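Local coordinates for putative uncharacterized protein (Chaetomium thermophilum, PDB 5T8V), which is a C-terminal fragment of the Scc2/Nipped-B protein, a HEAT-repeat cohesin loader that probably helps place cohesin on chromatin, at residues F1278-L1283 with E1426-I1431. Sequence-based numbering, arbitrary orientation.
Sequences FIIENL and EEINNI
I1428 meets I1280 and E1281 in a small, buried contact between helices 1271-1284 and 1422-1431. The two isoleucines reach toward each other tip to tip, with I1280 CD1 3.8 Å from I1428 CD1. Both CB atoms point at the opposite helix, yet the side chains take different shapes: in I1280, CG1 sits between the backbone N and the carbonyl carbon (chi1 65°) and from there carries CD1 to the tip of I1428. In I1428, CG1 is instead anti to the carbonyl carbon, which puts the other branch, CG2, anti to the backbone N, where it faces E1281 and also comes within 4.2 Å of I1280 CD1. The glutamate side chain runs extended beyond CG and slants across this methyl, with CG 4.2 Å and OE2 4.0 Å from I1428 CG2. Its contribution here is therefore van der Waals, through CG of the stem and the carboxylate oxygen OE2. The strongest polar partner of the carboxylate is G1220 N, which donates to OE1, while OE2 has long, weak ion pairs with R1219 and R1277. R1277 also donates through NH2 to N1429 OD1, giving helix 1271-1284 a polar tie to helix 1422-1431 beside the apolar touch. The closest CA atoms, those of E1281 and I1428, stand 8.2 Å apart, and just 115 Å² is buried between the segments. Helix 1364-1387 helps close the join, since V1380 touches both I1280 and I1428; along helix 1271-1284, F1278 and I1279 pack on helix 1200-1213 and L1283 on helix 1291-1319, within the all-helical C-terminal end of the loader.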
loop_
_atom_site.group_PDB
_atom_site.type_symbol
_atom_site.label_atom_id
_atom_site.label_comp_id
_atom_site.label_asym_id
_atom_site.label_seq_id
_atom_site.Cartn_x
_atom_site.Cartn_y
_atom_site.Cartn_z
ATOM N N PHE A 1278 -6.772 -40.825 -10.251
ATOM C CA PHE A 1278 -6.690 -40.155 -8.960
ATOM C C PHE A 1278 -5.255 -39.778 -8.619
ATOM O O PHE A 1278 -5.003 -38.679 -8.110
ATOM C CB PHE A 1278 -7.278 -41.038 -7.857
ATOM C CG PHE A 1278 -6.982 -40.541 -6.469
ATOM C CD1 PHE A 1278 -7.687 -39.478 -5.935
ATOM C CD2 PHE A 1278 -5.995 -41.134 -5.700
ATOM C CE1 PHE A 1278 -7.413 -39.014 -4.661
ATOM C CE2 PHE A 1278 -5.717 -40.677 -4.429
ATOM C CZ PHE A 1278 -6.427 -39.617 -3.908
ATOM N N ILE A 1279 -4.294 -40.666 -8.895
ATOM C CA ILE A 1279 -2.921 -40.421 -8.455
ATOM C C ILE A 1279 -2.047 -39.791 -9.534
ATOM O O ILE A 1279 -0.884 -39.478 -9.255
ATOM C CB ILE A 1279 -2.254 -41.704 -7.913
ATOM C CG1 ILE A 1279 -2.137 -42.782 -8.991
ATOM C CG2 ILE A 1279 -3.033 -42.227 -6.713
ATOM C CD1 ILE A 1279 -1.365 -44.009 -8.520
ATOM N N ILE A 1280 -2.558 -39.586 -10.747
ATOM C CA ILE A 1280 -1.838 -38.751 -11.712
ATOM C C ILE A 1280 -2.286 -37.299 -11.606
ATOM O O ILE A 1280 -1.469 -36.377 -11.724
ATOM C CB ILE A 1280 -2.000 -39.287 -13.153
ATOM C CG1 ILE A 1280 -3.451 -39.194 -13.626
ATOM C CG2 ILE A 1280 -1.486 -40.715 -13.263
ATOM C CD1 ILE A 1280 -3.722 -37.994 -14.511
ATOM N N GLU A 1281 -3.581 -37.076 -11.360
ATOM C CA GLU A 1281 -4.051 -35.720 -11.107
ATOM C C GLU A 1281 -3.354 -35.114 -9.894
ATOM O O GLU A 1281 -3.246 -33.886 -9.789
ATOM C CB GLU A 1281 -5.566 -35.721 -10.917
ATOM C CG GLU A 1281 -6.346 -36.029 -12.184
ATOM C CD GLU A 1281 -7.835 -36.181 -11.933
ATOM O OE1 GLU A 1281 -8.210 -36.858 -10.954
ATOM O OE2 GLU A 1281 -8.630 -35.619 -12.713
ATOM N N ASN A 1282 -2.876 -35.953 -8.969
ATOM C CA ASN A 1282 -2.040 -35.454 -7.882
ATOM C C ASN A 1282 -0.654 -35.076 -8.386
ATOM O O ASN A 1282 -0.073 -34.081 -7.939
ATOM C CB ASN A 1282 -1.927 -36.499 -6.770
ATOM C CG ASN A 1282 -3.150 -36.544 -5.877
ATOM O OD1 ASN A 1282 -3.367 -35.653 -5.059
ATOM N ND2 ASN A 1282 -3.948 -37.595 -6.017
ATOM N N LEU A 1283 -0.104 -35.860 -9.317
ATOM C CA LEU A 1283 1.223 -35.558 -9.843
ATOM C C LEU A 1283 1.229 -34.230 -10.587
ATOM O O LEU A 1283 2.221 -33.494 -10.548
ATOM C CB LEU A 1283 1.696 -36.682 -10.764
ATOM C CG LEU A 1283 1.871 -38.057 -10.119
ATOM C CD1 LEU A 1283 2.153 -39.108 -11.183
ATOM C CD2 LEU A 1283 2.976 -38.039 -9.074
ATOM N N GLU A 1426 -8.673 -30.182 -18.069
ATOM C CA GLU A 1426 -9.655 -30.456 -19.112
ATOM C C GLU A 1426 -9.218 -31.622 -19.990
ATOM O O GLU A 1426 -9.995 -32.548 -20.246
ATOM C CB GLU A 1426 -9.872 -29.194 -19.951
ATOM C CG GLU A 1426 -10.606 -29.409 -21.268
ATOM C CD GLU A 1426 -10.775 -28.121 -22.048
ATOM O OE1 GLU A 1426 -10.555 -27.037 -21.465
ATOM O OE2 GLU A 1426 -11.122 -28.190 -23.248
ATOM N N GLU A 1427 -7.971 -31.593 -20.462
ATOM C CA GLU A 1427 -7.501 -32.642 -21.361
ATOM C C GLU A 1427 -7.486 -33.997 -20.667
ATOM O O GLU A 1427 -7.814 -35.020 -21.280
ATOM C CB GLU A 1427 -6.111 -32.295 -21.894
ATOM C CG GLU A 1427 -5.589 -33.265 -22.944
ATOM C CD GLU A 1427 -6.454 -33.302 -24.190
ATOM O OE1 GLU A 1427 -7.304 -32.399 -24.355
ATOM O OE2 GLU A 1427 -6.286 -34.234 -25.005
ATOM N N ILE A 1428 -7.104 -34.030 -19.389
ATOM C CA ILE A 1428 -7.156 -35.277 -18.631
ATOM C C ILE A 1428 -8.577 -35.822 -18.621
ATOM O O ILE A 1428 -8.804 -37.019 -18.837
ATOM C CB ILE A 1428 -6.619 -35.066 -17.204
ATOM C CG1 ILE A 1428 -5.092 -34.957 -17.227
ATOM C CG2 ILE A 1428 -7.039 -36.218 -16.279
ATOM C CD1 ILE A 1428 -4.483 -34.496 -15.918
ATOM N N ASN A 1429 -9.559 -34.952 -18.371
ATOM C CA ASN A 1429 -10.950 -35.396 -18.412
ATOM C C ASN A 1429 -11.304 -35.945 -19.791
ATOM O O ASN A 1429 -11.911 -37.017 -19.910
ATOM C CB ASN A 1429 -11.883 -34.245 -18.037
ATOM C CG ASN A 1429 -13.342 -34.665 -18.008
ATOM O OD1 ASN A 1429 -13.669 -35.785 -17.619
ATOM N ND2 ASN A 1429 -14.225 -33.768 -18.434
ATOM N N ASN A 1430 -10.928 -35.219 -20.847
ATOM C CA ASN A 1430 -11.191 -35.682 -22.206
ATOM C C ASN A 1430 -10.666 -37.096 -22.411
ATOM O O ASN A 1430 -11.388 -37.979 -22.887
ATOM C CB ASN A 1430 -10.554 -34.725 -23.214
ATOM C CG ASN A 1430 -11.083 -33.309 -23.089
ATOM O OD1 ASN A 1430 -11.814 -32.987 -22.151
ATOM N ND2 ASN A 1430 -10.708 -32.453 -24.033
ATOM N N ILE A 1431 -9.402 -37.329 -22.053
ATOM C CA ILE A 1431 -8.833 -38.669 -22.157
ATOM C C ILE A 1431 -9.664 -39.656 -21.351
ATOM O O ILE A 1431 -9.925 -40.781 -21.794
ATOM C CB ILE A 1431 -7.361 -38.661 -21.695
ATOM C CG1 ILE A 1431 -6.528 -37.718 -22.570
ATOM C CG2 ILE A 1431 -6.772 -40.070 -21.743
ATOM C CD1 ILE A 1431 -5.231 -37.277 -21.927
#